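Local coordinates for protein exoenzyme S (Pseudomonas aeruginosa, PDB 6GN8) that is a secreted bacterial toxin that probably pairs GTPase-activating activity with ADP-ribosyltransferase activity, the latter belonging to the domain modelled here, at residues R143-S157 against G192-G204. The protein carries 2 engineered substitutions. Sequence-based numbering, arbitrary orientation.
Sequences RSFGQGTISTVFGRS and GVTRRVLEEAALG
Glu200 reaches across to the chain just past the end of strand 149-155, where its carboxylate takes three hydrogen bonds. OE2 accepts two backbone amides, Arg156 N at 2.8 Å, met nearly along the C-O axis, and Ser157 N at 3.0 Å on the syn side; OE1 takes the hydroxyl of Ser157, OG to OE1 2.7 Å, also syn and about 22° out of the carboxylate plane. The side chain gets there fully extended, CG anti to the backbone N (chi1 -163°), and three bonds hold the carboxylate in a fixed rotation against the chain there. Close by, Leu203 CD2 lies in plane at the edge of the Arg156 guanidinium, 3.6 Å from Arg156 NE.

Between the strands themselves the bonding is regular and parallel. Seven backbone hydrogen bonds alternate along it, from Thr194 N to Gly148 O through to Glu200 N to Phe154 O, and CA-H groups such as Ser151 CA fill in beside Arg196 O at 3.3 Å.

Apolar contacts flank this. Phe154 CE2 meets Val197 CG1 at 4.1 Å. Ile150 packs CG1 against Val193 CG1 (3.8 Å) and also sits above one face of the Arg195 guanidinium, offset toward its rim; Arg195 NE pairs with Asp189. On the other face of the sheet, Arg196 passes Ser151 to a salt bridge with Asp116.

Another protein's chain packs on Thr152, Phe154 and Val197, stacking an aromatic ring on Phe154. Within the ADP-ribosyltransferase domain these are two adjacent interior strands of a mixed sheet, with antiparallel strands 106-112 beside 149-155 and 180-188 beside 194-200.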
loop_
_atom_site.group_PDB
_atom_site.type_symbol
_atom_site.label_atom_id
_atom_site.label_comp_id
_atom_site.label_asym_id
_atom_site.label_seq_id
_atom_site.Cartn_x
_atom_site.Cartn_y
_atom_site.Cartn_z
ATOM N N ARG C 143 20.111 -28.859 -5.209
ATOM C CA ARG C 143 19.186 -29.631 -4.348
ATOM C C ARG C 143 19.046 -31.149 -4.739
ATOM O O ARG C 143 19.189 -31.484 -5.917
ATOM C CB ARG C 143 17.796 -28.934 -4.285
ATOM C CG ARG C 143 16.644 -29.551 -5.085
ATOM C CD ARG C 143 15.715 -28.487 -5.623
ATOM N NE ARG C 143 16.429 -27.581 -6.522
ATOM C CZ ARG C 143 16.690 -26.306 -6.255
ATOM N NH1 ARG C 143 17.368 -25.568 -7.119
ATOM N NH2 ARG C 143 16.262 -25.757 -5.125
ATOM N N SER C 144 18.766 -32.071 -3.760
ATOM C CA SER C 144 18.547 -31.822 -2.316
ATOM C C SER C 144 19.203 -32.874 -1.387
ATOM O O SER C 144 19.381 -32.589 -0.194
ATOM C CB SER C 144 17.049 -31.756 -2.003
ATOM O OG SER C 144 16.372 -32.990 -2.191
ATOM N N PHE C 145 19.523 -34.087 -1.925
ATOM C CA PHE C 145 20.100 -35.221 -1.187
ATOM C C PHE C 145 21.457 -34.878 -0.568
ATOM O O PHE C 145 22.368 -34.424 -1.269
ATOM C CB PHE C 145 20.232 -36.462 -2.095
ATOM C CG PHE C 145 20.612 -37.747 -1.388
ATOM C CD1 PHE C 145 19.633 -38.600 -0.886
ATOM C CD2 PHE C 145 21.946 -38.120 -1.252
ATOM C CE1 PHE C 145 19.983 -39.794 -0.243
ATOM C CE2 PHE C 145 22.295 -39.307 -0.596
ATOM C CZ PHE C 145 21.311 -40.139 -0.101
ATOM N N GLY C 146 21.560 -35.117 0.743
ATOM C CA GLY C 146 22.751 -34.861 1.549
ATOM C C GLY C 146 22.841 -33.435 2.063
ATOM O O GLY C 146 23.247 -33.203 3.209
ATOM N N GLN C 147 22.446 -32.477 1.202
ATOM C CA GLN C 147 22.448 -31.029 1.408
ATOM C C GLN C 147 21.538 -30.588 2.582
ATOM O O GLN C 147 20.420 -31.086 2.713
ATOM C CB GLN C 147 22.020 -30.350 0.102
ATOM C CG GLN C 147 23.090 -29.433 -0.495
ATOM C CD GLN C 147 24.184 -30.076 -1.324
ATOM O OE1 GLN C 147 25.374 -29.973 -1.001
ATOM N NE2 GLN C 147 23.822 -30.700 -2.443
ATOM N N GLY C 148 22.053 -29.679 3.415
ATOM C CA GLY C 148 21.382 -29.150 4.603
ATOM C C GLY C 148 20.712 -27.797 4.446
ATOM O O GLY C 148 19.698 -27.529 5.098
ATOM N N THR C 149 21.312 -26.892 3.654
ATOM C CA THR C 149 20.701 -25.593 3.385
ATOM C C THR C 149 20.679 -25.391 1.857
ATOM O O THR C 149 21.733 -25.437 1.211
ATOM C CB THR C 149 21.322 -24.395 4.155
ATOM O OG1 THR C 149 22.518 -23.972 3.537
ATOM C CG2 THR C 149 21.533 -24.643 5.639
ATOM N N ILE C 150 19.459 -25.256 1.289
ATOM C CA ILE C 150 19.192 -25.031 -0.146
ATOM C C ILE C 150 18.696 -23.579 -0.317
ATOM O O ILE C 150 17.725 -23.208 0.346
ATOM C CB ILE C 150 18.175 -26.054 -0.745
ATOM C CG1 ILE C 150 18.583 -27.525 -0.537
ATOM C CG2 ILE C 150 17.912 -25.776 -2.233
ATOM C CD1 ILE C 150 19.925 -27.898 -1.172
ATOM N N SER C 151 19.372 -22.763 -1.184
ATOM C CA SER C 151 19.049 -21.351 -1.427
ATOM C C SER C 151 18.712 -21.057 -2.882
ATOM O O SER C 151 19.290 -21.636 -3.793
ATOM C CB SER C 151 20.209 -20.448 -1.019
ATOM O OG SER C 151 20.657 -20.675 0.306
ATOM N N THR C 152 17.789 -20.122 -3.083
ATOM C CA THR C 152 17.423 -19.569 -4.378
ATOM C C THR C 152 17.843 -18.111 -4.255
ATOM O O THR C 152 17.445 -17.419 -3.307
ATOM C CB THR C 152 15.947 -19.831 -4.727
ATOM O OG1 THR C 152 15.702 -21.226 -4.649
ATOM C CG2 THR C 152 15.569 -19.332 -6.093
ATOM N N VAL C 153 18.710 -17.670 -5.178
ATOM C CA VAL C 153 19.345 -16.365 -5.149
ATOM C C VAL C 153 18.885 -15.547 -6.342
ATOM O O VAL C 153 18.838 -16.039 -7.477
ATOM C CB VAL C 153 20.915 -16.547 -5.127
ATOM C CG1 VAL C 153 21.660 -15.221 -4.968
ATOM C CG2 VAL C 153 21.371 -17.550 -4.061
ATOM N N PHE C 154 18.598 -14.267 -6.082
ATOM C CA PHE C 154 18.238 -13.275 -7.112
ATOM C C PHE C 154 19.224 -12.125 -7.041
ATOM O O PHE C 154 19.398 -11.532 -5.972
ATOM C CB PHE C 154 16.785 -12.772 -6.937
ATOM C CG PHE C 154 15.775 -13.848 -7.224
ATOM C CD1 PHE C 154 15.341 -14.086 -8.525
ATOM C CD2 PHE C 154 15.311 -14.677 -6.204
ATOM C CE1 PHE C 154 14.405 -15.092 -8.793
ATOM C CE2 PHE C 154 14.398 -15.695 -6.470
ATOM C CZ PHE C 154 13.948 -15.898 -7.764
ATOM N N GLY C 155 19.887 -11.845 -8.158
ATOM C CA GLY C 155 20.861 -10.760 -8.213
ATOM C C GLY C 155 21.163 -10.219 -9.596
ATOM O O GLY C 155 20.644 -10.716 -10.601
ATOM N N ARG C 156 22.016 -9.189 -9.651
ATOM C CA ARG C 156 22.452 -8.596 -10.909
ATOM C C ARG C 156 23.992 -8.509 -11.022
ATOM O O ARG C 156 24.497 -8.416 -12.142
ATOM C CB ARG C 156 21.842 -7.199 -11.069
ATOM C CG ARG C 156 20.472 -7.210 -11.715
ATOM C CD ARG C 156 19.963 -5.796 -11.934
ATOM N NE ARG C 156 18.502 -5.751 -11.988
ATOM C CZ ARG C 156 17.798 -5.354 -13.044
ATOM N NH1 ARG C 156 16.471 -5.361 -13.005
ATOM N NH2 ARG C 156 18.415 -4.942 -14.144
ATOM N N SER C 157 24.733 -8.545 -9.883
ATOM C CA SER C 157 26.197 -8.306 -9.855
ATOM C C SER C 157 27.084 -9.565 -9.945
ATOM O O SER C 157 28.302 -9.468 -9.746
ATOM C CB SER C 157 26.575 -7.521 -8.604
ATOM O OG SER C 157 25.812 -6.325 -8.598
ATOM N N GLY C 192 13.778 -31.556 7.442
ATOM C CA GLY C 192 14.753 -30.783 8.213
ATOM C C GLY C 192 15.685 -29.918 7.387
ATOM O O GLY C 192 16.636 -29.362 7.927
ATOM N N VAL C 193 15.417 -29.793 6.072
ATOM C CA VAL C 193 16.225 -29.020 5.142
ATOM C C VAL C 193 15.789 -27.559 5.200
ATOM O O VAL C 193 14.600 -27.258 5.053
ATOM C CB VAL C 193 16.199 -29.574 3.676
ATOM C CG1 VAL C 193 17.125 -28.763 2.731
ATOM C CG2 VAL C 193 16.534 -31.066 3.634
ATOM N N THR C 194 16.772 -26.655 5.410
ATOM C CA THR C 194 16.566 -25.211 5.416
ATOM C C THR C 194 16.461 -24.771 3.941
ATOM O O THR C 194 17.341 -25.079 3.137
ATOM C CB THR C 194 17.679 -24.484 6.212
ATOM O OG1 THR C 194 17.587 -24.908 7.573
ATOM C CG2 THR C 194 17.532 -22.951 6.160
ATOM N N ARG C 195 15.358 -24.126 3.609
ATOM C CA ARG C 195 15.001 -23.658 2.279
ATOM C C ARG C 195 14.893 -22.159 2.345
ATOM O O ARG C 195 14.030 -21.628 3.054
ATOM C CB ARG C 195 13.692 -24.317 1.822
ATOM C CG ARG C 195 13.726 -25.840 1.948
ATOM C CD ARG C 195 13.879 -26.436 0.597
ATOM N NE ARG C 195 14.092 -27.874 0.613
ATOM C CZ ARG C 195 14.427 -28.552 -0.474
ATOM N NH1 ARG C 195 14.627 -29.860 -0.411
ATOM N NH2 ARG C 195 14.573 -27.929 -1.632
ATOM N N ARG C 196 15.829 -21.473 1.648
ATOM C CA ARG C 196 15.992 -20.031 1.724
ATOM C C ARG C 196 15.878 -19.335 0.392
ATOM O O ARG C 196 16.198 -19.896 -0.650
ATOM C CB ARG C 196 17.381 -19.683 2.344
ATOM C CG ARG C 196 17.242 -18.961 3.663
ATOM C CD ARG C 196 18.497 -18.301 4.186
ATOM N NE ARG C 196 19.107 -19.079 5.266
ATOM C CZ ARG C 196 20.224 -19.779 5.120
ATOM N NH1 ARG C 196 20.856 -19.805 3.945
ATOM N NH2 ARG C 196 20.725 -20.453 6.142
ATOM N N VAL C 197 15.475 -18.068 0.447
ATOM C CA VAL C 197 15.411 -17.199 -0.715
ATOM C C VAL C 197 16.232 -15.960 -0.366
ATOM O O VAL C 197 15.960 -15.300 0.643
ATOM C CB VAL C 197 13.973 -16.885 -1.203
ATOM C CG1 VAL C 197 13.988 -15.958 -2.419
ATOM C CG2 VAL C 197 13.218 -18.171 -1.517
ATOM N N LEU C 198 17.301 -15.711 -1.138
ATOM C CA LEU C 198 18.167 -14.555 -0.900
ATOM C C LEU C 198 18.077 -13.599 -2.045
ATOM O O LEU C 198 17.943 -14.005 -3.203
ATOM C CB LEU C 198 19.643 -14.955 -0.718
ATOM C CG LEU C 198 20.032 -15.921 0.384
ATOM C CD1 LEU C 198 21.478 -16.396 0.176
ATOM C CD2 LEU C 198 19.929 -15.260 1.746
ATOM N N GLU C 199 18.230 -12.329 -1.745
ATOM C CA GLU C 199 18.231 -11.327 -2.788
ATOM C C GLU C 199 19.378 -10.339 -2.541
ATOM O O GLU C 199 19.624 -9.974 -1.394
ATOM C CB GLU C 199 16.862 -10.632 -2.836
ATOM C CG GLU C 199 16.817 -9.374 -3.670
ATOM C CD GLU C 199 15.606 -8.510 -3.388
ATOM O OE1 GLU C 199 15.408 -8.102 -2.222
ATOM O OE2 GLU C 199 14.853 -8.237 -4.346
ATOM N N GLU C 200 20.091 -9.931 -3.610
ATOM C CA GLU C 200 21.150 -8.925 -3.534
ATOM C C GLU C 200 20.516 -7.646 -3.001
ATOM O O GLU C 200 19.608 -7.118 -3.648
ATOM C CB GLU C 200 21.762 -8.713 -4.929
ATOM C CG GLU C 200 23.108 -8.029 -4.936
ATOM C CD GLU C 200 23.564 -7.646 -6.326
ATOM O OE1 GLU C 200 24.187 -6.568 -6.468
ATOM O OE2 GLU C 200 23.279 -8.406 -7.279
ATOM N N ALA C 201 20.925 -7.198 -1.787
ATOM C CA ALA C 201 20.364 -6.005 -1.122
ATOM C C ALA C 201 20.312 -4.778 -2.059
ATOM O O ALA C 201 19.279 -4.099 -2.133
ATOM C CB ALA C 201 21.153 -5.677 0.131
ATOM N N ALA C 202 21.390 -4.578 -2.849
ATOM C CA ALA C 202 21.571 -3.493 -3.826
ATOM C C ALA C 202 20.504 -3.477 -4.964
ATOM O O ALA C 202 20.515 -2.536 -5.773
ATOM C CB ALA C 202 22.966 -3.584 -4.435
ATOM N N LEU C 203 19.595 -4.490 -5.028
ATOM C CA LEU C 203 18.543 -4.537 -6.053
ATOM C C LEU C 203 17.401 -3.532 -5.775
ATOM O O LEU C 203 16.835 -2.944 -6.714
ATOM C CB LEU C 203 17.955 -5.951 -6.189
ATOM C CG LEU C 203 18.740 -6.917 -7.060
ATOM C CD1 LEU C 203 18.023 -8.250 -7.181
ATOM C CD2 LEU C 203 18.977 -6.348 -8.431
ATOM N N GLY C 204 17.069 -3.382 -4.497
ATOM C CA GLY C 204 15.995 -2.516 -4.041
ATOM C C GLY C 204 14.993 -3.307 -3.234
ATOM O O GLY C 204 15.198 -4.504 -2.980
#